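Side-chain contacts in coenzyme f420-dependent n5,n10-methylenetetrahydromethanopterin reductase (Methanopyrus kandleri, PDB 1EZW), which catalyses the reversible, coenzyme F420-dependent reduction of methylenetetrahydromethanopterin to methyltetrahydromethanopterin, a step in methanogenesis from carbon dioxide: residues Leu51-Thr56 with Asp84-Gly89; Ser78-Leu83 with Gly89-Gly94; Ala34-His39 with Met46-Leu51; Ile8-Asp13 with Thr17-Leu22. All blocks are in the same frame, centred on the assembly; numbering follows the deposited sequence.

Overall arrangement
Contacts 2, 3 and 4 each pack an outer helix of the (beta/alpha)8 barrel on a strand or the chain leading into one, and contact 1 packs two outer helices on each other. Along the chain contact 4 comes first, strand 5-10 with helix 16-28, then contact 3, strand 33-36 with helix 45-54. The centres of contacts 3 and 4 are about 8 Å apart, on neighbouring strands of the parallel sheet. Contacts 1 and 2, about 9 Å apart between centres, interlock: their segments alternate along the chain and share Gly89 and helix 73-86. Contact 1 lies beside a magnesium ion. Adjacent strands and helices thus join in one apolar layer, and other subunits reach all four contacts.

Contact 1: residues Leu51-Thr56 with Asp84-Gly89; sequences LAAVIT and DWISGG. With MG (magnesium ion), chain B.
Ala53 and Ser87 bring their backbones to 5.1 Å between the two CA atoms, where the last turn of helix 45-54 passes the end of helix 73-86. An approach this close depends on small side chains: CB of Ala53 points at the other helix and meets CB of Ser87 at 3.9 Å, methyl against methylene. Beside that pair, CG2 of Ile86 reaches the same methyl more loosely, at 4.4 Å. Ser87 turns its hydroxyl into the position between backbone N and carbonyl carbon (chi1 68°), which sends OG back along its own helix to a hydrogen bond with the carbonyl of Leu83. These are two neighbouring outer helices of the TIM barrel, touching where both come to an end. At Gly88 the second helix closes in a Schellman motif, with positive phi and two bonds returning to the last turn, Gly89 N to Asp84 O at 2.8 Å and Gly88 N to Trp85 O at 3.1 Å. The first helix end carries a metal site. Thr56 O binds the magnesium ion directly at 2.3 Å, and Thr56 O of the second subunit is its counterpart, so the ion lies between two chains. Two waters on the metal donate to the carbonyls of Ala53 and Val54, tying the end of the helix to the ion as a second shell. Thr56 OG1 turns back to Ala52 O at 2.7 Å, coming from above the carbonyl plane, and is also hydrogen-bonded to Arg90 NH2.

Contact 2: residues Ser78-Leu83 with Gly89-Gly94; sequences SNIATL and GRAIIG
Ile80 meets Ile93 where helix 73-86 lies over the chain entering strand 93-95, and the two side chains cross at about a right angle. From CB of Ile80 the branches part. CG2, opposite the backbone N, rests on CG1 of Ile93 at 3.8 Å and on its CD1 at 4.0 Å, with CB of Ala91 farther off on another side, at 4.4 Å. The other branch leaves beside the backbone N (chi1 -61°); its CG1 lies 3.9 Å from CG1 of Ile93, and the terminal CD1 passes that same atom before ending 4.1 Å from Ile92 O. Ile92 O is buried by this contact and has no hydrogen-bonding partner in the model; the Ile80 methyl lies beside it. One turn further along the helix, CG of Leu83 reaches the methyl of Ala91, which points toward the helix and sits 4.0 Å from Ile80 O. With an alanine in place of Ile80, both branches would be gone and CG1 of Ile93 would probably lose its cover from the helix, opening a gap above the strand. Beyond the two segments, Ile171 touches both isoleucines, and Asp84 OD2 accepts a hydrogen bond from the backbone N of Ala91. Aliphatic side chains packed between an outer helix and the parallel strand that follows it are characteristic of the (beta/alpha)8 barrel, the fold of this enzyme.

Contact 3: residues Ala34-His39 with Met46-Leu51; sequences AWICDH and MGVLTL
Ile36 and Leu49 pack together inside a beta-alpha-beta crossover of the TIM barrel, in which strand 33-36 runs into helix 45-54 and the chain then returns to strand 60-63. The contact is wholly apolar. Ile36 points from the strand toward the helix, and Leu49 points back; the two side chains run antiparallel, side by side. Leu49 touches with its CD2 branch, which presses on CG1 of Ile36 at 3.5 Å, tighter than usual for two carbons, and on Ile36 CB at 3.9 Å. Its CG follows behind, 4.0 Å from the same CG1. CG1 of Ile36 lies opposite the carbonyl carbon (chi1 -71°), a rotation that carries this branch to the helix. There it has a second, looser neighbour, CG1 of Val48 at 4.3 Å, so Val48 and Leu49, successive in the helix, both lie against this one methylene. Were Leu49 an alanine, the CD2 methyl would be missing, and Ile36 would probably be left with a gap beside CG1 and only Val48 against it from this helix segment. Further apolar cover comes from helix 16-28, whose Ile19 touches both Ile36 and Val48, and from Leu83 of helix 73-86 against Leu49.

Polar links lie elsewhere: Asp38 forms a salt bridge with Arg71, and within the helix Met46 O accepts twice from Thr50, from the backbone N at 3.0 Å and from the side chain. The two donors arrive from opposite faces of the carbonyl plane, with OG1 at 2.7 Å and tilted 24° from that plane.

Contact 4: residues Ile8-Asp13 with Thr17-Leu22; sequences IELLPD and TKIAHL
CD1 of Leu10, reaching out from strand 5-10, rests 3.9 Å from CB of Leu22 on helix 16-28 and so meets the root of that side chain. The leucine of the helix points back at the strand and lies roughly perpendicular to its partner. The same Leu10 methyl lies 4.0 Å from CG2 of Ile19, one turn earlier in the helix, and is thereby seated between the two helix residues. Ile19 divides its branches between partners. While CG2 faces Leu10, the other arm leaves beside the backbone N (chi1 -63°) and runs to the loop beyond the strand: its CG1 passes CA of Pro12 at 4.2 Å and its CD1 ends 3.6 Å from Leu11 O. Pro12 is the centre of an inverse gamma turn, and the chain bends there under the tip of the isoleucine. Strand, turn and helix begin the first beta-alpha-beta unit of the barrel, which is completed by strand 33-36. Ile36 of that next strand touches Leu10 and Pro12, Val48 of helix 45-54 lies on Pro12, and on Leu22 lies Ile336 of helix 332-342.

Contact 1: residues Leu51-Thr56 with Asp84-Gly89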
loop_
_atom_site.group_PDB
_atom_site.type_symbol
_atom_site.label_atom_id
_atom_site.label_comp_id
_atom_site.label_asym_id
_atom_site.label_seq_id
_atom_site.Cartn_x
_atom_site.Cartn_y
_atom_site.Cartn_z
ATOM N N LEU A 51 0.176 3.228 7.210
ATOM C CA LEU A 51 -0.319 1.963 6.642
ATOM C C LEU A 51 -1.860 2.059 6.523
ATOM O O LEU A 51 -2.446 1.682 5.515
ATOM C CB LEU A 51 0.034 0.813 7.566
ATOM C CG LEU A 51 -0.400 -0.586 7.118
ATOM C CD1 LEU A 51 0.282 -0.957 5.769
ATOM C CD2 LEU A 51 -0.026 -1.550 8.217
ATOM N N ALA A 52 -2.522 2.590 7.550
ATOM C CA ALA A 52 -3.988 2.717 7.443
ATOM C C ALA A 52 -4.373 3.655 6.311
ATOM O O ALA A 52 -5.419 3.427 5.631
ATOM C CB ALA A 52 -4.581 3.239 8.800
ATOM N N ALA A 53 -3.585 4.706 6.097
ATOM C CA ALA A 53 -3.871 5.664 5.018
ATOM C C ALA A 53 -3.857 4.986 3.650
ATOM O O ALA A 53 -4.641 5.326 2.761
ATOM C CB ALA A 53 -2.866 6.816 5.015
ATOM N N VAL A 54 -2.956 4.036 3.482
ATOM C CA VAL A 54 -2.802 3.297 2.230
ATOM C C VAL A 54 -3.997 2.352 1.947
ATOM O O VAL A 54 -4.392 2.152 0.778
ATOM C CB VAL A 54 -1.449 2.514 2.350
ATOM C CG1 VAL A 54 -1.344 1.367 1.403
ATOM C CG2 VAL A 54 -0.315 3.531 2.118
ATOM N N ILE A 55 -4.573 1.835 3.030
ATOM C CA ILE A 55 -5.673 0.871 3.002
ATOM C C ILE A 55 -7.078 1.453 3.114
ATOM O O ILE A 55 -8.061 0.730 3.174
ATOM C CB ILE A 55 -5.455 -0.135 4.169
ATOM C CG1 ILE A 55 -4.099 -0.823 3.994
ATOM C CG2 ILE A 55 -6.561 -1.143 4.222
ATOM C CD1 ILE A 55 -3.966 -1.581 2.723
ATOM N N THR A 56 -7.170 2.777 3.143
ATOM C CA THR A 56 -8.462 3.457 3.294
ATOM C C THR A 56 -8.506 4.632 2.348
ATOM O O THR A 56 -7.476 4.986 1.801
ATOM C CB THR A 56 -8.685 4.002 4.737
ATOM O OG1 THR A 56 -7.611 4.891 5.091
ATOM C CG2 THR A 56 -8.719 2.873 5.769
ATOM N N ASP A 84 -1.056 13.815 6.177
ATOM C CA ASP A 84 -2.092 14.476 5.366
ATOM C C ASP A 84 -1.848 14.302 3.859
ATOM O O ASP A 84 -2.770 14.025 3.077
ATOM C CB ASP A 84 -2.123 15.982 5.659
ATOM C CG ASP A 84 -3.392 16.623 5.168
ATOM O OD1 ASP A 84 -3.309 17.604 4.403
ATOM O OD2 ASP A 84 -4.474 16.098 5.559
ATOM N N TRP A 85 -0.603 14.483 3.437
ATOM C CA TRP A 85 -0.294 14.363 2.027
ATOM C C TRP A 85 -0.533 12.917 1.541
ATOM O O TRP A 85 -1.203 12.676 0.517
ATOM C CB TRP A 85 1.172 14.779 1.785
ATOM C CG TRP A 85 1.472 14.922 0.321
ATOM C CD1 TRP A 85 1.454 16.095 -0.424
ATOM C CD2 TRP A 85 1.805 13.869 -0.586
ATOM N NE1 TRP A 85 1.760 15.809 -1.747
ATOM C CE2 TRP A 85 1.976 14.458 -1.869
ATOM C CE3 TRP A 85 1.967 12.478 -0.450
ATOM C CZ2 TRP A 85 2.310 13.698 -3.006
ATOM C CZ3 TRP A 85 2.283 11.723 -1.580
ATOM C CH2 TRP A 85 2.453 12.331 -2.843
ATOM N N ILE A 86 0.037 11.945 2.243
ATOM C CA ILE A 86 -0.144 10.561 1.834
ATOM C C ILE A 86 -1.605 10.102 1.805
ATOM O O ILE A 86 -1.997 9.343 0.923
ATOM C CB ILE A 86 0.687 9.635 2.752
ATOM C CG1 ILE A 86 2.182 9.923 2.479
ATOM C CG2 ILE A 86 0.420 8.159 2.393
ATOM C CD1 ILE A 86 3.142 9.210 3.433
ATOM N N SER A 87 -2.421 10.612 2.748
ATOM C CA SER A 87 -3.832 10.229 2.833
ATOM C C SER A 87 -4.726 11.043 1.895
ATOM O O SER A 87 -5.932 10.804 1.882
ATOM C CB SER A 87 -4.361 10.381 4.262
ATOM O OG SER A 87 -4.417 11.772 4.610
ATOM N N GLY A 88 -4.175 11.965 1.116
ATOM C CA GLY A 88 -5.041 12.741 0.205
ATOM C C GLY A 88 -5.899 13.778 0.947
ATOM O O GLY A 88 -7.027 14.099 0.529
ATOM N N GLY A 89 -5.361 14.275 2.056
ATOM C CA GLY A 89 -6.004 15.344 2.822
ATOM C C GLY A 89 -6.993 14.907 3.868
ATOM O O GLY A 89 -8.049 15.584 4.049
HETATM MG MG MG B . -6.600 5.523 -0.223
HETATM O O HOH W 1 -4.226 5.700 0.114
HETATM O O HOH W 2 -6.344 3.146 -0.471
#

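Contact 2: residues Ser78-Leu83 with Gly89-Gly94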
loop_
_atom_site.group_PDB
_atom_site.type_symbol
_atom_site.label_atom_id
_atom_site.label_comp_id
_atom_site.label_asym_id
_atom_site.label_seq_id
_atom_site.Cartn_x
_atom_site.Cartn_y
_atom_site.Cartn_z
ATOM N N SER A 78 5.771 18.042 10.934
ATOM C CA SER A 78 6.171 17.268 9.770
ATOM C C SER A 78 5.349 15.966 9.664
ATOM O O SER A 78 4.859 15.637 8.554
ATOM C CB SER A 78 7.674 16.921 9.863
ATOM O OG SER A 78 8.066 16.086 8.759
ATOM N N ASN A 79 5.212 15.223 10.778
ATOM C CA ASN A 79 4.411 13.973 10.774
ATOM C C ASN A 79 3.004 14.249 10.257
ATOM O O ASN A 79 2.518 13.555 9.363
ATOM C CB ASN A 79 4.261 13.369 12.163
ATOM C CG ASN A 79 5.525 12.791 12.668
ATOM O OD1 ASN A 79 6.440 12.589 11.897
ATOM N ND2 ASN A 79 5.588 12.479 13.970
ATOM N N ILE A 80 2.356 15.274 10.819
ATOM C CA ILE A 80 0.995 15.586 10.400
ATOM C C ILE A 80 0.910 15.993 8.941
ATOM O O ILE A 80 0.005 15.515 8.207
ATOM C CB ILE A 80 0.386 16.685 11.321
ATOM C CG1 ILE A 80 0.359 16.159 12.752
ATOM C CG2 ILE A 80 -0.964 17.151 10.769
ATOM C CD1 ILE A 80 -0.523 14.927 12.967
ATOM N N ALA A 81 1.832 16.834 8.460
ATOM C CA ALA A 81 1.795 17.212 7.077
ATOM C C ALA A 81 2.009 15.986 6.158
ATOM O O ALA A 81 1.405 15.895 5.093
ATOM C CB ALA A 81 2.858 18.278 6.779
ATOM N N THR A 82 2.847 15.054 6.607
ATOM C CA THR A 82 3.184 13.860 5.796
ATOM C C THR A 82 1.970 12.935 5.723
ATOM O O THR A 82 1.617 12.478 4.645
ATOM C CB THR A 82 4.413 13.151 6.392
ATOM O OG1 THR A 82 5.502 14.090 6.425
ATOM C CG2 THR A 82 4.856 11.927 5.513
ATOM N N LEU A 83 1.381 12.645 6.887
ATOM C CA LEU A 83 0.171 11.820 6.937
ATOM C C LEU A 83 -0.903 12.487 6.089
ATOM O O LEU A 83 -1.615 11.801 5.354
ATOM C CB LEU A 83 -0.350 11.710 8.354
ATOM C CG LEU A 83 -1.628 10.877 8.541
ATOM C CD1 LEU A 83 -1.448 9.442 7.993
ATOM C CD2 LEU A 83 -1.922 10.788 10.036
ATOM N N GLY A 89 -5.361 14.275 2.056
ATOM C CA GLY A 89 -6.004 15.344 2.822
ATOM C C GLY A 89 -6.993 14.907 3.868
ATOM O O GLY A 89 -8.049 15.584 4.049
ATOM N N ARG A 90 -6.647 13.833 4.586
ATOM C CA ARG A 90 -7.503 13.266 5.621
ATOM C C ARG A 90 -6.952 13.315 7.045
ATOM O O ARG A 90 -7.520 12.707 7.940
ATOM C CB ARG A 90 -7.852 11.796 5.287
ATOM C CG ARG A 90 -8.789 11.699 4.105
ATOM C CD ARG A 90 -9.117 10.248 3.834
ATOM N NE ARG A 90 -7.984 9.490 3.289
ATOM C CZ ARG A 90 -7.675 8.252 3.684
ATOM N NH1 ARG A 90 -6.641 7.617 3.123
ATOM N NH2 ARG A 90 -8.334 7.680 4.683
ATOM N N ALA A 91 -5.840 14.010 7.252
ATOM C CA ALA A 91 -5.277 14.049 8.578
ATOM C C ALA A 91 -6.081 14.865 9.581
ATOM O O ALA A 91 -6.745 15.834 9.210
ATOM C CB ALA A 91 -3.841 14.608 8.526
ATOM N N ILE A 92 -5.960 14.453 10.826
ATOM C CA ILE A 92 -6.542 15.181 11.970
ATOM C C ILE A 92 -5.473 15.160 13.056
ATOM O O ILE A 92 -4.601 14.269 13.100
ATOM C CB ILE A 92 -7.853 14.535 12.486
ATOM C CG1 ILE A 92 -7.598 13.092 12.937
ATOM C CG2 ILE A 92 -8.924 14.644 11.408
ATOM C CD1 ILE A 92 -8.874 12.249 13.259
ATOM N N ILE A 93 -5.510 16.131 13.973
ATOM C CA ILE A 93 -4.526 16.144 15.051
ATOM C C ILE A 93 -5.250 15.983 16.398
ATOM O O ILE A 93 -6.238 16.689 16.619
ATOM C CB ILE A 93 -3.824 17.525 15.120
ATOM C CG1 ILE A 93 -3.051 17.792 13.833
ATOM C CG2 ILE A 93 -2.906 17.576 16.366
ATOM C CD1 ILE A 93 -2.676 19.287 13.652
ATOM N N GLY A 94 -4.768 15.067 17.248
ATOM C CA GLY A 94 -5.272 14.891 18.611
ATOM C C GLY A 94 -4.081 15.272 19.496
ATOM O O GLY A 94 -3.063 14.615 19.447
#

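Contact 3: residues Ala34-His39 with Met46-Leu51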
loop_
_atom_site.group_PDB
_atom_site.type_symbol
_atom_site.label_atom_id
_atom_site.label_comp_id
_atom_site.label_asym_id
_atom_site.label_seq_id
_atom_site.Cartn_x
_atom_site.Cartn_y
_atom_site.Cartn_z
ATOM N N ALA A 34 -10.776 8.148 12.650
ATOM C CA ALA A 34 -10.046 7.012 13.242
ATOM C C ALA A 34 -8.849 7.639 13.982
ATOM O O ALA A 34 -8.041 8.389 13.377
ATOM C CB ALA A 34 -9.538 6.020 12.128
ATOM N N TRP A 35 -8.769 7.318 15.261
ATOM C CA TRP A 35 -7.752 7.846 16.155
ATOM C C TRP A 35 -6.847 6.743 16.632
ATOM O O TRP A 35 -7.312 5.710 17.097
ATOM C CB TRP A 35 -8.412 8.470 17.393
ATOM C CG TRP A 35 -9.385 9.589 17.088
ATOM C CD1 TRP A 35 -10.770 9.518 17.025
ATOM C CD2 TRP A 35 -9.048 10.961 16.865
ATOM N NE1 TRP A 35 -11.291 10.765 16.791
ATOM C CE2 TRP A 35 -10.259 11.672 16.687
ATOM C CE3 TRP A 35 -7.833 11.666 16.803
ATOM C CZ2 TRP A 35 -10.298 13.067 16.450
ATOM C CZ3 TRP A 35 -7.875 13.060 16.568
ATOM C CH2 TRP A 35 -9.105 13.737 16.394
ATOM N N ILE A 36 -5.540 6.979 16.550
ATOM C CA ILE A 36 -4.581 5.960 16.984
ATOM C C ILE A 36 -3.745 6.567 18.102
ATOM O O ILE A 36 -3.140 7.627 17.932
ATOM C CB ILE A 36 -3.663 5.500 15.816
ATOM C CG1 ILE A 36 -4.493 4.658 14.829
ATOM C CG2 ILE A 36 -2.522 4.618 16.372
ATOM C CD1 ILE A 36 -5.003 3.353 15.504
ATOM N N CYS A 37 -3.729 5.909 19.256
ATOM C CA CYS A 37 -2.988 6.397 20.419
ATOM C C CYS A 37 -1.489 6.469 20.174
ATOM O O CYS A 37 -0.947 5.757 19.325
ATOM C CB CYS A 37 -3.265 5.489 21.602
ATOM S SG CYS A 37 -5.008 5.199 21.735
ATOM N N ASP A 38 -0.828 7.354 20.915
ATOM C CA ASP A 38 0.613 7.544 20.773
ATOM C C ASP A 38 1.354 7.203 22.049
ATOM O O ASP A 38 1.514 8.077 22.918
ATOM C CB ASP A 38 0.890 9.018 20.344
ATOM C CG ASP A 38 2.366 9.387 20.400
ATOM O OD1 ASP A 38 3.173 8.495 20.096
ATOM O OD2 ASP A 38 2.691 10.550 20.737
ATOM N N HIS A 39 1.778 5.940 22.198
ATOM C CA HIS A 39 2.527 5.488 23.396
ATOM C C HIS A 39 3.746 4.726 22.890
ATOM O O HIS A 39 3.581 3.822 22.068
ATOM C CB HIS A 39 1.670 4.545 24.262
ATOM C CG HIS A 39 0.558 5.236 24.991
ATOM N ND1 HIS A 39 -0.359 4.560 25.769
ATOM C CD2 HIS A 39 0.231 6.548 25.073
ATOM C CE1 HIS A 39 -1.206 5.428 26.295
ATOM N NE2 HIS A 39 -0.871 6.641 25.886
ATOM N N MET A 46 2.773 7.044 13.507
ATOM C CA MET A 46 3.089 7.389 12.132
ATOM C C MET A 46 3.150 6.135 11.264
ATOM O O MET A 46 2.647 6.141 10.138
ATOM C CB MET A 46 4.430 8.146 12.031
ATOM C CG MET A 46 4.287 9.651 12.041
ATOM S SD MET A 46 3.081 10.247 10.828
ATOM C CE MET A 46 3.838 10.183 9.155
ATOM N N GLY A 47 3.731 5.060 11.767
ATOM C CA GLY A 47 3.784 3.850 10.942
ATOM C C GLY A 47 2.403 3.249 10.728
ATOM O O GLY A 47 2.023 2.928 9.592
ATOM N N VAL A 48 1.650 3.097 11.825
ATOM C CA VAL A 48 0.323 2.516 11.766
ATOM C C VAL A 48 -0.631 3.407 10.950
ATOM O O VAL A 48 -1.399 2.898 10.130
ATOM C CB VAL A 48 -0.224 2.307 13.205
ATOM C CG1 VAL A 48 -1.691 1.817 13.162
ATOM C CG2 VAL A 48 0.654 1.288 13.922
ATOM N N LEU A 49 -0.620 4.724 11.175
ATOM C CA LEU A 49 -1.535 5.565 10.382
ATOM C C LEU A 49 -1.152 5.688 8.911
ATOM O O LEU A 49 -2.029 5.847 8.070
ATOM C CB LEU A 49 -1.664 6.949 11.027
ATOM C CG LEU A 49 -2.456 6.964 12.345
ATOM C CD1 LEU A 49 -2.214 8.348 12.995
ATOM C CD2 LEU A 49 -3.925 6.717 12.112
ATOM N N THR A 50 0.135 5.604 8.585
ATOM C CA THR A 50 0.525 5.641 7.186
ATOM C C THR A 50 0.031 4.351 6.520
ATOM O O THR A 50 -0.518 4.377 5.419
ATOM C CB THR A 50 2.055 5.792 7.038
ATOM O OG1 THR A 50 2.444 7.058 7.587
ATOM C CG2 THR A 50 2.423 5.820 5.540
ATOM N N LEU A 51 0.176 3.228 7.210
ATOM C CA LEU A 51 -0.319 1.963 6.642
ATOM C C LEU A 51 -1.860 2.059 6.523
ATOM O O LEU A 51 -2.446 1.682 5.515
ATOM C CB LEU A 51 0.034 0.813 7.566
ATOM C CG LEU A 51 -0.400 -0.586 7.118
ATOM C CD1 LEU A 51 0.282 -0.957 5.769
ATOM C CD2 LEU A 51 -0.026 -1.550 8.217
#

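Contact 4: residues Ile8-Asp13 with Thr17-Leu22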
loop_
_atom_site.group_PDB
_atom_site.type_symbol
_atom_site.label_atom_id
_atom_site.label_comp_id
_atom_site.label_asym_id
_atom_site.label_seq_id
_atom_site.Cartn_x
_atom_site.Cartn_y
_atom_site.Cartn_z
ATOM N N ILE A 8 -13.492 5.955 15.766
ATOM C CA ILE A 8 -13.023 4.713 16.344
ATOM C C ILE A 8 -11.629 5.003 16.863
ATOM O O ILE A 8 -10.865 5.728 16.218
ATOM C CB ILE A 8 -13.014 3.558 15.300
ATOM C CG1 ILE A 8 -12.590 2.278 16.019
ATOM C CG2 ILE A 8 -12.117 3.889 14.105
ATOM C CD1 ILE A 8 -12.849 1.060 15.213
ATOM N N GLU A 9 -11.322 4.472 18.041
ATOM C CA GLU A 9 -10.003 4.687 18.639
ATOM C C GLU A 9 -9.434 3.317 18.893
ATOM O O GLU A 9 -10.039 2.489 19.568
ATOM C CB GLU A 9 -10.129 5.519 19.938
ATOM C CG GLU A 9 -8.877 5.571 20.796
ATOM C CD GLU A 9 -8.871 4.482 21.839
ATOM O OE1 GLU A 9 -9.820 4.430 22.672
ATOM O OE2 GLU A 9 -7.931 3.665 21.833
ATOM N N LEU A 10 -8.248 3.072 18.329
ATOM C CA LEU A 10 -7.591 1.779 18.469
ATOM C C LEU A 10 -6.207 1.968 19.067
ATOM O O LEU A 10 -5.468 2.896 18.685
ATOM C CB LEU A 10 -7.472 1.098 17.097
ATOM C CG LEU A 10 -8.805 0.645 16.473
ATOM C CD1 LEU A 10 -8.637 0.245 15.027
ATOM C CD2 LEU A 10 -9.375 -0.508 17.273
ATOM N N LEU A 11 -5.892 1.128 20.059
ATOM C CA LEU A 11 -4.573 1.139 20.685
ATOM C C LEU A 11 -3.763 0.290 19.687
ATOM O O LEU A 11 -4.163 -0.806 19.315
ATOM C CB LEU A 11 -4.588 0.396 22.024
ATOM C CG LEU A 11 -3.272 0.487 22.794
ATOM C CD1 LEU A 11 -3.183 1.889 23.410
ATOM C CD2 LEU A 11 -3.205 -0.580 23.898
ATOM N N PRO A 12 -2.627 0.807 19.237
ATOM C CA PRO A 12 -1.894 -0.013 18.286
ATOM C C PRO A 12 -0.952 -1.038 18.913
ATOM O O PRO A 12 0.247 -1.018 18.632
ATOM C CB PRO A 12 -1.173 1.043 17.471
ATOM C CG PRO A 12 -0.761 2.024 18.575
ATOM C CD PRO A 12 -1.991 2.145 19.400
ATOM N N ASP A 13 -1.464 -1.910 19.768
ATOM C CA ASP A 13 -0.579 -2.926 20.323
ATOM C C ASP A 13 -0.653 -4.196 19.448
ATOM O O ASP A 13 0.269 -5.037 19.438
ATOM C CB ASP A 13 -0.940 -3.246 21.793
ATOM C CG ASP A 13 -2.399 -3.632 21.999
ATOM O OD1 ASP A 13 -2.640 -4.263 23.057
ATOM O OD2 ASP A 13 -3.318 -3.329 21.190
ATOM N N THR A 17 -1.220 -4.455 10.477
ATOM C CA THR A 17 -2.153 -4.795 9.414
ATOM C C THR A 17 -3.560 -5.076 9.973
ATOM O O THR A 17 -4.546 -4.883 9.264
ATOM C CB THR A 17 -1.648 -6.015 8.619
ATOM O OG1 THR A 17 -1.273 -7.060 9.534
ATOM C CG2 THR A 17 -0.457 -5.629 7.810
ATOM N N LYS A 18 -3.675 -5.558 11.210
ATOM C CA LYS A 18 -5.012 -5.791 11.783
ATOM C C LYS A 18 -5.633 -4.436 12.125
ATOM O O LYS A 18 -6.817 -4.181 11.838
ATOM C CB LYS A 18 -4.902 -6.655 13.038
ATOM C CG LYS A 18 -6.190 -6.728 13.891
ATOM C CD LYS A 18 -7.369 -7.277 13.122
ATOM C CE LYS A 18 -7.222 -8.751 12.820
ATOM N NZ LYS A 18 -7.176 -9.512 14.067
ATOM N N ILE A 19 -4.810 -3.558 12.695
ATOM C CA ILE A 19 -5.294 -2.229 13.056
ATOM C C ILE A 19 -5.749 -1.533 11.759
ATOM O O ILE A 19 -6.861 -0.967 11.699
ATOM C CB ILE A 19 -4.197 -1.379 13.752
ATOM C CG1 ILE A 19 -3.740 -2.005 15.091
ATOM C CG2 ILE A 19 -4.756 0.060 13.994
ATOM C CD1 ILE A 19 -4.878 -2.233 16.120
ATOM N N ALA A 20 -4.936 -1.581 10.693
ATOM C CA ALA A 20 -5.341 -0.977 9.412
ATOM C C ALA A 20 -6.631 -1.594 8.873
ATOM O O ALA A 20 -7.516 -0.887 8.404
ATOM C CB ALA A 20 -4.193 -1.133 8.377
ATOM N N HIS A 21 -6.732 -2.935 8.898
ATOM C CA HIS A 21 -7.944 -3.618 8.455
ATOM C C HIS A 21 -9.187 -3.134 9.246
ATOM O O HIS A 21 -10.243 -2.893 8.623
ATOM C CB HIS A 21 -7.760 -5.139 8.691
ATOM C CG HIS A 21 -9.033 -5.938 8.572
ATOM N ND1 HIS A 21 -9.731 -6.081 7.388
ATOM C CD2 HIS A 21 -9.758 -6.586 9.512
ATOM C CE1 HIS A 21 -10.824 -6.777 7.609
ATOM N NE2 HIS A 21 -10.871 -7.096 8.887
ATOM N N LEU A 22 -9.061 -2.990 10.574
ATOM C CA LEU A 22 -10.232 -2.572 11.370
ATOM C C LEU A 22 -10.633 -1.153 11.030
ATOM O O LEU A 22 -11.834 -0.814 10.980
ATOM C CB LEU A 22 -9.976 -2.725 12.873
ATOM C CG LEU A 22 -9.896 -4.206 13.299
ATOM C CD1 LEU A 22 -9.498 -4.223 14.785
ATOM C CD2 LEU A 22 -11.228 -4.971 13.067
#